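Side-chain contacts in BIFUNCTIONAL PROTEIN Proline utilization A (PutA) (Corynebacterium freiburgense, PDB 5UX5), which catalyses the two-step oxidation of L-proline to L-glutamate, probably pairing an FAD-dependent proline dehydrogenase with an NAD-dependent glutamate semialdehyde dehydrogenase in one chain: residues Gln277-Ala282 with Asp335-Pro340; Glu946-Thr951 with Arg1050-Phe1055; Gly777-Glu782 with Thr799-Gly804; Lys136-Leu141 with Leu398-Val403. All coordinates share one frame; numbering follows the deposited sequence.

In the fold
Contacts 1 and 4 both belong to the proline dehydrogenase barrel: along the chain, contact 1 is nested inside the long loop that contact 4 closes, and their centres are 32 Å apart. Contact 4 is the one next to a cofactor, since its strand carries Tyr399, which touches FAD, while Thr400 on that strand has its side chain about 9 Å from the bound FAD. Contact 3 lies in the aldehyde dehydrogenase part, with the Leu778 side chain about 12 Å from bound NAD, and its centre is 46 Å from those of contacts 2 and 4. Contact 2 is near the C-terminus, its centre 67 Å from that of contact 1, across the chain's centre.

Contact 1. Residues Gln277-Ala282 with Asp335-Pro340; sequences QLADFA and DYILRP
Ala279 presents its methyl group to two consecutive side chains of the facing helix, Tyr336 and Ile337. The approach to the tyrosine is from the rim: Ala279 CB lies near the ring plane, 4.1 Å from Tyr336 CE1, so the ring meets the methyl with its edge. The isoleucine supplies its longer branch, whose terminal Ile337 CD1 stands 3.9 Å from Ala279 CB. Ile337 sets off at an angle to the other helix; chi1 (-155°) puts CG1 roughly opposite the backbone N, and the bend at chi2 (62°) then brings CD1 to the alanine. Ala279 and Ile337 also have the closest alpha carbons, their CA atoms lying 7.6 Å apart, a spacing consistent with the small alanine side chain. Two further rings meet Tyr336: Tyr12 edge-to-face, and His342 with its plane nearly parallel.

Behind the contact, the chain leaves helix 323-337 at Leu338, the centre of an inverse gamma turn. Arg339 then folds back, its NE donating to Asp335 O at 3.1 Å with an N-H...O angle of 161°. Asp335 itself is held by salt bridges to Arg367 and Arg451. Packing of this kind, between helices 271-287 and 323-337 with strand 345-350 beneath Ile337, belongs to the outer helical layer of the proline dehydrogenase TIM barrel.

Contact 2. Residues Glu946-Thr951 with Arg1050-Phe1055; sequences EIAWRT and RELLHF
Helix 936-953 faces the 3-10 turn 1052-1055 that follows helix 1048-1051, and the two backbones come nearest at Ala948 and Leu1052, with 8.3 Å between their CA atoms. Leu1052 does the reaching. Its CD1 methyl stands 4.4 Å from Ala948 CB and equally far from Trp949 CE3. The indole receives this methyl at its edge, near the ring plane: chi1 of Trp949 (-157°) sends the ring system out from the helix, and chi2 (-99°) turns its CE3 edge to the leucine. Helix 984-997 adds to the packing, with Ala993 against Leu1052 and Arg996 and Thr997 against Trp949. Strand 965-980, touched by Leu1053 and Phe1055, runs parallel to strands 1000-1003 and 1015-1018, consistent with a Rossmann-like C-terminal domain in which the contact packs helix 936-953 on the turn leading into strand 1056-1064.

The polar bonds lie within each segment and none crosses the contact. Arg950 NE meets the anti lone pair of Glu946 OE1 at 3.0 Å, one turn along the helix, and Glu946 OE2 pairs with Arg996. In the other segment His1054 ND1 donates to Glu1051 OE1 at 2.7 Å, entering from above the carboxylate plane, while Arg1017 and the backbone N of Leu1045 hold Glu1051 OE2.

Contact 3. Residues Gly777-Glu782 with Thr799-Gly804; sequences GLTTLE and TLWSPG
One face of the Trp801 indole is covered by Leu778, whose CD1 methyl sits over the six-membered ring, shifted toward the bond it shares with the pyrrole. Leu778 CD1 is 3.6 Å from the centroid of that ring and 17° off its normal, a CH-pi contact. Within the ring system its nearest atom is Trp801 CD2, at 3.5 Å, on the bond shared by the two rings. The rest of the leucine spreads along the CE3-CZ3 side of the benzo ring, with Leu778 CB 3.9 Å from Trp801 CZ3 and Leu778 CD2 3.9 Å from Trp801 CE3.

Thr779 approaches obliquely, bringing CG2 to 4.0 Å from Trp801 CH2. Its CG2 points away from its own carbonyl carbon, and OG1 (chi1 61°) turns instead to the backbone oxygen of His775, one turn back in the helix. At the pyrrole edge Trp801 NE1 makes a weak hydrogen bond to Gly798 O. Pro770 touches both Leu778 and Trp801, adding a third apolar surface.

The contact thus packs the C-terminal end of helix 772-779 on the loop that leads into strand 804-807, which pairs antiparallel with strand 786-787. It is apolar packing within the aldehyde dehydrogenase fold, set back from the bound NAD.

Contact 4. Residues Lys136-Leu141 with Leu398-Val403; sequences KALNKL and LYTPVV
Leu138 leaves helix 136-147 pointing at strand 396-403, and its contacts are made at the branch end. CB and CG serve as the stalk, and with CG anti to the backbone N (chi1 177°) the side chain extends toward the strand. There both methyls close on one valine methyl. Leu138 CD2 lies 3.9 Å from Val402 CG1, and Leu138 CD1 is equally close to that same valine methyl, so Val402 CG1 fits against both prongs of the leucine. CD1 has a second neighbour, Thr400 CG2, at 4.0 Å. The leucine and valine side chains cross at about a right angle. One turn further along the helix, Leu141 meets the threonine tip to tip, with Leu141 CD2 4.2 Å from Thr400 CG2.

Helix segment and strand segment run nearly antiparallel, at 161°, with their axes 10.7 Å apart. Alternation along the strand brings Thr400 and Val402 to the helix, whereas Tyr399 touches FAD and makes a hydrogen bond through OH to Asn155. Strand 396-403 lies between strands 151-157 and 373-378 and so closes the proline dehydrogenase barrel, against which the helix rests.

Thr400 settles its polar half without the helix: OG1 donates to Leu398 O at 3.2 Å, from well above the carbonyl plane, and this leaves CG2 facing the leucines. Methyl therefore meets methyl throughout, with no hydrogen bond across the interface, which implies that helix and strand are matched here by shape and hydrophobic burial.

Contact 1. Residues Gln277-Ala282 with Asp335-Pro340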
# COMPACT_ATOMS: atom_id res chain seq x y z
N GLN A 277 -24.12 10.03 -19.85
CA GLN A 277 -23.14 10.37 -20.85
C GLN A 277 -23.12 9.34 -21.97
O GLN A 277 -23.02 9.70 -23.15
CB GLN A 277 -21.77 10.52 -20.21
CG GLN A 277 -20.73 11.17 -21.09
CD GLN A 277 -20.19 10.16 -22.10
OE1 GLN A 277 -20.27 8.96 -21.87
NE2 GLN A 277 -19.60 10.65 -23.19
N LEU A 278 -23.23 8.06 -21.62
CA LEU A 278 -23.29 7.03 -22.65
C LEU A 278 -24.56 7.12 -23.48
O LEU A 278 -24.51 6.88 -24.70
CB LEU A 278 -23.16 5.64 -22.01
CG LEU A 278 -21.73 5.21 -21.65
CD1 LEU A 278 -21.70 4.32 -20.44
CD2 LEU A 278 -21.19 4.47 -22.82
N ALA A 279 -25.68 7.54 -22.89
CA ALA A 279 -26.91 7.68 -23.66
C ALA A 279 -26.78 8.81 -24.66
O ALA A 279 -27.23 8.69 -25.81
CB ALA A 279 -28.11 7.91 -22.75
N ASP A 280 -26.14 9.92 -24.26
CA ASP A 280 -25.89 10.98 -25.22
C ASP A 280 -24.93 10.50 -26.29
O ASP A 280 -25.17 10.72 -27.49
CB ASP A 280 -25.35 12.25 -24.55
CG ASP A 280 -26.34 12.89 -23.54
OD1 ASP A 280 -27.58 12.66 -23.65
OD2 ASP A 280 -25.87 13.65 -22.67
N PHE A 281 -23.87 9.77 -25.88
CA PHE A 281 -22.90 9.23 -26.84
C PHE A 281 -23.59 8.39 -27.91
O PHE A 281 -23.27 8.49 -29.10
CB PHE A 281 -21.85 8.38 -26.10
CG PHE A 281 -20.97 7.63 -27.03
CD1 PHE A 281 -19.95 8.27 -27.70
CD2 PHE A 281 -21.20 6.30 -27.30
CE1 PHE A 281 -19.15 7.60 -28.60
CE2 PHE A 281 -20.40 5.62 -28.20
CZ PHE A 281 -19.37 6.27 -28.85
N ALA A 282 -24.54 7.56 -27.51
CA ALA A 282 -25.29 6.76 -28.47
C ALA A 282 -26.09 7.62 -29.44
O ALA A 282 -26.30 7.23 -30.59
CB ALA A 282 -26.21 5.79 -27.73
N ASP A 335 -35.11 2.80 -15.30
CA ASP A 335 -36.14 3.78 -15.59
C ASP A 335 -35.71 4.77 -16.66
O ASP A 335 -36.47 5.10 -17.57
CB ASP A 335 -36.44 4.52 -14.28
CG ASP A 335 -37.80 5.15 -14.24
OD1 ASP A 335 -38.20 5.83 -15.22
OD2 ASP A 335 -38.45 4.98 -13.18
N TYR A 336 -34.48 5.27 -16.55
CA TYR A 336 -34.01 6.33 -17.43
C TYR A 336 -33.81 5.83 -18.86
O TYR A 336 -34.12 6.54 -19.83
CB TYR A 336 -32.71 6.89 -16.86
CG TYR A 336 -31.99 7.95 -17.68
CD1 TYR A 336 -31.20 7.61 -18.78
CD2 TYR A 336 -32.01 9.29 -17.30
CE1 TYR A 336 -30.53 8.58 -19.51
CE2 TYR A 336 -31.34 10.27 -18.01
CZ TYR A 336 -30.60 9.91 -19.12
OH TYR A 336 -29.93 10.90 -19.82
N ILE A 337 -33.31 4.60 -19.00
CA ILE A 337 -32.71 4.18 -20.26
C ILE A 337 -33.75 3.45 -21.12
O ILE A 337 -33.65 3.47 -22.35
CB ILE A 337 -31.46 3.31 -19.99
CG1 ILE A 337 -30.49 3.35 -21.16
CG2 ILE A 337 -31.83 1.89 -19.66
CD1 ILE A 337 -29.98 4.72 -21.43
N LEU A 338 -34.74 2.83 -20.48
CA LEU A 338 -35.80 2.10 -21.19
C LEU A 338 -36.93 3.04 -21.62
O LEU A 338 -38.08 2.96 -21.17
CB LEU A 338 -36.34 0.96 -20.34
CG LEU A 338 -35.52 -0.31 -20.41
CD1 LEU A 338 -36.21 -1.36 -19.58
CD2 LEU A 338 -35.37 -0.76 -21.87
N ARG A 339 -36.61 3.90 -22.59
CA ARG A 339 -37.50 4.89 -23.18
C ARG A 339 -37.28 4.88 -24.68
O ARG A 339 -36.23 4.45 -25.17
CB ARG A 339 -37.22 6.31 -22.69
CG ARG A 339 -37.08 6.37 -21.27
CD ARG A 339 -37.08 7.77 -20.75
NE ARG A 339 -37.17 7.60 -19.32
CZ ARG A 339 -37.67 8.48 -18.49
NH1 ARG A 339 -38.15 9.63 -18.94
NH2 ARG A 339 -37.69 8.19 -17.20
N PRO A 340 -38.24 5.42 -25.44
CA PRO A 340 -37.99 5.62 -26.87
C PRO A 340 -36.93 6.68 -27.13
O PRO A 340 -36.19 6.57 -28.10
CB PRO A 340 -39.37 6.01 -27.43
CG PRO A 340 -40.33 5.50 -26.44
CD PRO A 340 -39.66 5.58 -25.09

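Contact 2. Residues Glu946-Thr951 with Arg1050-Phe1055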
# COMPACT_ATOMS: atom_id res chain seq x y z
N GLU A 946 6.60 -2.47 37.14
CA GLU A 946 5.31 -3.15 37.06
C GLU A 946 4.28 -2.29 36.35
O GLU A 946 3.58 -2.77 35.45
CB GLU A 946 4.84 -3.52 38.46
CG GLU A 946 3.53 -4.28 38.50
CD GLU A 946 3.60 -5.65 37.87
OE1 GLU A 946 2.53 -6.15 37.47
OE2 GLU A 946 4.71 -6.23 37.79
N ILE A 947 4.17 -1.01 36.74
CA ILE A 947 3.15 -0.14 36.15
C ILE A 947 3.43 0.09 34.67
O ILE A 947 2.51 0.08 33.84
CB ILE A 947 3.06 1.20 36.90
CG1 ILE A 947 2.62 1.00 38.32
CG2 ILE A 947 2.16 2.16 36.19
CD1 ILE A 947 2.80 2.26 39.07
N ALA A 948 4.68 0.35 34.33
CA ALA A 948 5.03 0.52 32.92
C ALA A 948 4.74 -0.76 32.14
O ALA A 948 4.21 -0.71 31.03
CB ALA A 948 6.50 0.92 32.78
N TRP A 949 5.00 -1.92 32.74
CA TRP A 949 4.72 -3.16 32.04
C TRP A 949 3.23 -3.33 31.81
O TRP A 949 2.81 -3.73 30.72
CB TRP A 949 5.31 -4.34 32.82
CG TRP A 949 5.57 -5.55 31.96
CD1 TRP A 949 4.78 -6.64 31.83
CD2 TRP A 949 6.68 -5.74 31.08
NE1 TRP A 949 5.33 -7.52 30.95
CE2 TRP A 949 6.50 -6.99 30.46
CE3 TRP A 949 7.81 -4.99 30.75
CZ2 TRP A 949 7.40 -7.52 29.54
CZ3 TRP A 949 8.72 -5.51 29.83
CH2 TRP A 949 8.51 -6.76 29.24
N ARG A 950 2.40 -2.99 32.81
CA ARG A 950 0.95 -3.08 32.64
C ARG A 950 0.42 -2.07 31.63
O ARG A 950 -0.55 -2.35 30.92
CB ARG A 950 0.23 -2.86 33.97
CG ARG A 950 0.47 -3.91 35.00
CD ARG A 950 -0.35 -3.60 36.21
NE ARG A 950 0.03 -4.46 37.32
CZ ARG A 950 -0.55 -4.44 38.51
NH1 ARG A 950 -1.55 -3.60 38.75
NH2 ARG A 950 -0.14 -5.25 39.46
N THR A 951 1.02 -0.88 31.58
CA THR A 951 0.47 0.21 30.78
C THR A 951 0.84 0.06 29.31
O THR A 951 -0.02 0.20 28.43
CB THR A 951 1.00 1.54 31.29
OG1 THR A 951 0.36 1.85 32.54
CG2 THR A 951 0.69 2.64 30.28
N ARG A 1050 10.80 4.84 31.39
CA ARG A 1050 11.97 5.24 30.62
C ARG A 1050 13.06 4.18 30.60
O ARG A 1050 13.51 3.79 29.52
CB ARG A 1050 12.56 6.53 31.17
CG ARG A 1050 11.64 7.73 31.18
CD ARG A 1050 11.04 8.01 29.84
NE ARG A 1050 12.03 7.88 28.79
CZ ARG A 1050 11.72 7.82 27.49
NH1 ARG A 1050 10.43 7.90 27.12
NH2 ARG A 1050 12.67 7.66 26.59
N GLU A 1051 13.45 3.64 31.76
CA GLU A 1051 14.62 2.77 31.82
C GLU A 1051 14.39 1.46 31.08
O GLU A 1051 15.32 0.93 30.47
CB GLU A 1051 14.99 2.47 33.27
CG GLU A 1051 16.31 1.73 33.47
CD GLU A 1051 17.53 2.48 32.93
OE1 GLU A 1051 18.32 1.85 32.18
OE2 GLU A 1051 17.74 3.67 33.29
N LEU A 1052 13.16 0.92 31.11
CA LEU A 1052 12.93 -0.37 30.47
C LEU A 1052 13.08 -0.31 28.94
O LEU A 1052 13.21 -1.37 28.30
CB LEU A 1052 11.54 -0.93 30.86
CG LEU A 1052 11.41 -1.44 32.32
CD1 LEU A 1052 10.00 -1.78 32.73
CD2 LEU A 1052 12.27 -2.65 32.57
N LEU A 1053 13.10 0.88 28.33
CA LEU A 1053 13.29 0.93 26.88
C LEU A 1053 14.66 0.36 26.51
O LEU A 1053 14.81 -0.25 25.45
CB LEU A 1053 13.10 2.36 26.34
CG LEU A 1053 11.67 2.93 26.38
CD1 LEU A 1053 11.57 4.39 26.01
CD2 LEU A 1053 10.71 2.18 25.53
N HIS A 1054 15.63 0.49 27.41
CA HIS A 1054 16.96 -0.05 27.20
C HIS A 1054 16.97 -1.57 27.16
O HIS A 1054 17.96 -2.16 26.70
CB HIS A 1054 17.91 0.45 28.29
CG HIS A 1054 17.98 1.93 28.38
ND1 HIS A 1054 17.95 2.61 29.58
CD2 HIS A 1054 18.10 2.88 27.42
CE1 HIS A 1054 18.03 3.91 29.35
NE2 HIS A 1054 18.13 4.10 28.05
N PHE A 1055 15.89 -2.21 27.60
CA PHE A 1055 15.82 -3.67 27.65
C PHE A 1055 14.91 -4.26 26.59
O PHE A 1055 14.67 -5.47 26.61
CB PHE A 1055 15.38 -4.10 29.05
CG PHE A 1055 16.39 -3.78 30.11
CD1 PHE A 1055 16.54 -2.48 30.57
CD2 PHE A 1055 17.20 -4.77 30.64
CE1 PHE A 1055 17.49 -2.17 31.54
CE2 PHE A 1055 18.13 -4.46 31.62
CZ PHE A 1055 18.28 -3.17 32.07

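Contact 3. Residues Gly777-Glu782 with Thr799-Gly804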
# COMPACT_ATOMS: atom_id res chain seq x y z
N GLY A 777 25.65 -6.00 -8.57
CA GLY A 777 24.35 -6.63 -8.46
C GLY A 777 23.61 -6.71 -9.78
O GLY A 777 22.86 -7.66 -10.02
N LEU A 778 23.80 -5.71 -10.66
CA LEU A 778 23.10 -5.66 -11.94
C LEU A 778 23.72 -6.55 -13.03
O LEU A 778 22.98 -7.07 -13.87
CB LEU A 778 23.06 -4.23 -12.45
CG LEU A 778 22.17 -3.23 -11.73
CD1 LEU A 778 22.59 -1.84 -12.14
CD2 LEU A 778 20.69 -3.48 -12.01
N THR A 779 25.05 -6.76 -13.04
CA THR A 779 25.74 -7.31 -14.21
C THR A 779 26.37 -8.69 -14.01
O THR A 779 26.43 -9.47 -14.96
CB THR A 779 26.86 -6.36 -14.68
OG1 THR A 779 27.82 -6.21 -13.63
CG2 THR A 779 26.32 -5.01 -15.04
N THR A 780 26.76 -9.02 -12.79
CA THR A 780 27.57 -10.20 -12.51
C THR A 780 26.81 -11.15 -11.59
O THR A 780 26.07 -10.70 -10.71
CB THR A 780 28.91 -9.82 -11.84
OG1 THR A 780 28.63 -9.19 -10.60
CG2 THR A 780 29.74 -8.85 -12.70
N LEU A 781 26.95 -12.45 -11.84
CA LEU A 781 26.38 -13.52 -11.03
C LEU A 781 27.42 -14.15 -10.11
O LEU A 781 28.63 -13.98 -10.30
CB LEU A 781 25.78 -14.59 -11.93
CG LEU A 781 24.70 -14.10 -12.89
CD1 LEU A 781 25.25 -13.73 -14.27
CD2 LEU A 781 23.70 -15.19 -13.04
N GLU A 782 26.95 -14.84 -9.07
CA GLU A 782 27.82 -15.71 -8.30
C GLU A 782 27.58 -17.16 -8.72
O GLU A 782 26.62 -17.48 -9.41
CB GLU A 782 27.62 -15.55 -6.79
CG GLU A 782 27.59 -14.10 -6.34
CD GLU A 782 28.97 -13.55 -6.05
OE1 GLU A 782 29.73 -14.20 -5.31
OE2 GLU A 782 29.28 -12.45 -6.56
N THR A 799 21.32 5.52 -15.86
CA THR A 799 20.36 5.69 -14.79
C THR A 799 19.11 4.84 -14.98
O THR A 799 18.45 4.51 -14.00
CB THR A 799 19.96 7.16 -14.67
OG1 THR A 799 19.33 7.60 -15.88
CG2 THR A 799 21.19 8.03 -14.36
N LEU A 800 18.77 4.49 -16.22
CA LEU A 800 17.61 3.66 -16.51
C LEU A 800 18.09 2.23 -16.70
O LEU A 800 18.77 1.92 -17.68
CB LEU A 800 16.91 4.17 -17.77
CG LEU A 800 16.13 5.45 -17.54
CD1 LEU A 800 15.59 6.04 -18.86
CD2 LEU A 800 15.02 5.18 -16.55
N TRP A 801 17.74 1.35 -15.75
CA TRP A 801 18.06 -0.07 -15.77
C TRP A 801 16.79 -0.89 -15.66
O TRP A 801 15.97 -0.65 -14.76
CB TRP A 801 19.02 -0.47 -14.64
CG TRP A 801 20.42 -0.11 -14.90
CD1 TRP A 801 20.98 1.13 -14.77
CD2 TRP A 801 21.47 -0.99 -15.35
NE1 TRP A 801 22.32 1.07 -15.11
CE2 TRP A 801 22.64 -0.21 -15.48
CE3 TRP A 801 21.53 -2.35 -15.65
CZ2 TRP A 801 23.85 -0.75 -15.89
CZ3 TRP A 801 22.74 -2.89 -16.07
CH2 TRP A 801 23.88 -2.09 -16.18
N SER A 802 16.64 -1.88 -16.53
CA SER A 802 15.51 -2.80 -16.42
C SER A 802 15.75 -3.73 -15.23
O SER A 802 16.89 -3.92 -14.81
CB SER A 802 15.33 -3.58 -17.74
OG SER A 802 15.88 -4.90 -17.72
N PRO A 803 14.70 -4.28 -14.63
CA PRO A 803 14.88 -5.10 -13.42
C PRO A 803 15.45 -6.46 -13.77
O PRO A 803 15.30 -6.95 -14.89
CB PRO A 803 13.46 -5.25 -12.87
CG PRO A 803 12.56 -5.09 -14.09
CD PRO A 803 13.27 -4.17 -15.03
N GLY A 804 16.06 -7.10 -12.76
CA GLY A 804 16.58 -8.44 -12.92
C GLY A 804 16.19 -9.34 -11.76
O GLY A 804 15.82 -8.88 -10.70

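Contact 4. Residues Lys136-Leu141 with Leu398-Val403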
# COMPACT_ATOMS: atom_id res chain seq x y z
N LYS A 136 -15.22 -30.06 -26.51
CA LYS A 136 -16.49 -30.24 -27.20
C LYS A 136 -17.68 -29.89 -26.30
O LYS A 136 -18.73 -29.48 -26.81
CB LYS A 136 -16.60 -31.68 -27.73
N ALA A 137 -17.51 -30.00 -24.97
CA ALA A 137 -18.60 -29.73 -24.04
C ALA A 137 -19.22 -28.36 -24.29
O ALA A 137 -20.44 -28.21 -24.25
CB ALA A 137 -18.08 -29.81 -22.61
N LEU A 138 -18.37 -27.36 -24.58
CA LEU A 138 -18.86 -26.01 -24.84
C LEU A 138 -19.68 -25.95 -26.13
O LEU A 138 -20.76 -25.34 -26.16
CB LEU A 138 -17.68 -25.03 -24.89
CG LEU A 138 -18.05 -23.58 -25.22
CD1 LEU A 138 -18.98 -23.01 -24.16
CD2 LEU A 138 -16.83 -22.68 -25.36
N ASN A 139 -19.18 -26.57 -27.21
CA ASN A 139 -19.93 -26.50 -28.46
C ASN A 139 -21.26 -27.20 -28.33
O ASN A 139 -22.25 -26.76 -28.94
CB ASN A 139 -19.15 -27.10 -29.64
CG ASN A 139 -18.03 -26.21 -30.14
OD1 ASN A 139 -18.18 -24.98 -30.24
ND2 ASN A 139 -16.94 -26.82 -30.55
N LYS A 140 -21.33 -28.27 -27.54
CA LYS A 140 -22.60 -28.94 -27.30
C LYS A 140 -23.55 -28.04 -26.52
O LYS A 140 -24.74 -27.95 -26.85
CB LYS A 140 -22.35 -30.25 -26.54
CG LYS A 140 -23.56 -31.11 -26.20
CD LYS A 140 -23.16 -32.23 -25.22
CE LYS A 140 -23.93 -33.53 -25.43
NZ LYS A 140 -25.37 -33.48 -25.00
N LEU A 141 -23.02 -27.30 -25.53
CA LEU A 141 -23.87 -26.41 -24.75
C LEU A 141 -24.32 -25.22 -25.56
O LEU A 141 -25.42 -24.70 -25.33
CB LEU A 141 -23.14 -25.97 -23.48
CG LEU A 141 -23.86 -24.98 -22.57
CD1 LEU A 141 -25.09 -25.62 -21.93
CD2 LEU A 141 -22.89 -24.45 -21.52
N LEU A 398 -27.05 -16.20 -21.13
CA LEU A 398 -26.52 -16.91 -19.97
C LEU A 398 -25.01 -16.74 -19.85
O LEU A 398 -24.26 -17.03 -20.80
CB LEU A 398 -26.88 -18.39 -20.05
CG LEU A 398 -28.38 -18.66 -19.95
CD1 LEU A 398 -28.63 -20.16 -19.90
CD2 LEU A 398 -28.97 -17.96 -18.74
N TYR A 399 -24.57 -16.28 -18.68
CA TYR A 399 -23.14 -16.17 -18.40
C TYR A 399 -22.52 -17.56 -18.46
O TYR A 399 -22.94 -18.47 -17.76
CB TYR A 399 -22.92 -15.53 -17.03
CG TYR A 399 -21.47 -15.48 -16.62
CD1 TYR A 399 -20.61 -14.50 -17.11
CD2 TYR A 399 -20.95 -16.42 -15.75
CE1 TYR A 399 -19.26 -14.48 -16.74
CE2 TYR A 399 -19.61 -16.40 -15.39
CZ TYR A 399 -18.78 -15.44 -15.88
OH TYR A 399 -17.46 -15.45 -15.48
N THR A 400 -21.55 -17.74 -19.35
CA THR A 400 -20.90 -19.05 -19.49
C THR A 400 -19.40 -18.91 -19.30
O THR A 400 -18.70 -18.42 -20.21
CB THR A 400 -21.23 -19.66 -20.85
OG1 THR A 400 -22.64 -19.82 -20.97
CG2 THR A 400 -20.57 -21.02 -21.03
N PRO A 401 -18.85 -19.36 -18.16
CA PRO A 401 -17.40 -19.24 -17.93
C PRO A 401 -16.66 -20.38 -18.61
O PRO A 401 -17.08 -21.54 -18.56
CB PRO A 401 -17.27 -19.35 -16.41
CG PRO A 401 -18.50 -20.09 -15.96
CD PRO A 401 -19.49 -20.18 -17.13
N VAL A 402 -15.56 -20.03 -19.26
CA VAL A 402 -14.69 -21.01 -19.89
C VAL A 402 -13.24 -20.73 -19.50
O VAL A 402 -12.90 -19.64 -19.03
CB VAL A 402 -14.86 -21.07 -21.43
CG1 VAL A 402 -16.30 -21.36 -21.78
CG2 VAL A 402 -14.43 -19.77 -22.06
N VAL A 403 -12.39 -21.73 -19.69
CA VAL A 403 -11.03 -21.66 -19.19
C VAL A 403 -10.10 -22.52 -20.03
O VAL A 403 -10.51 -23.47 -20.71
CB VAL A 403 -11.01 -22.09 -17.70
CG1 VAL A 403 -11.20 -23.61 -17.57
CG2 VAL A 403 -9.75 -21.61 -17.02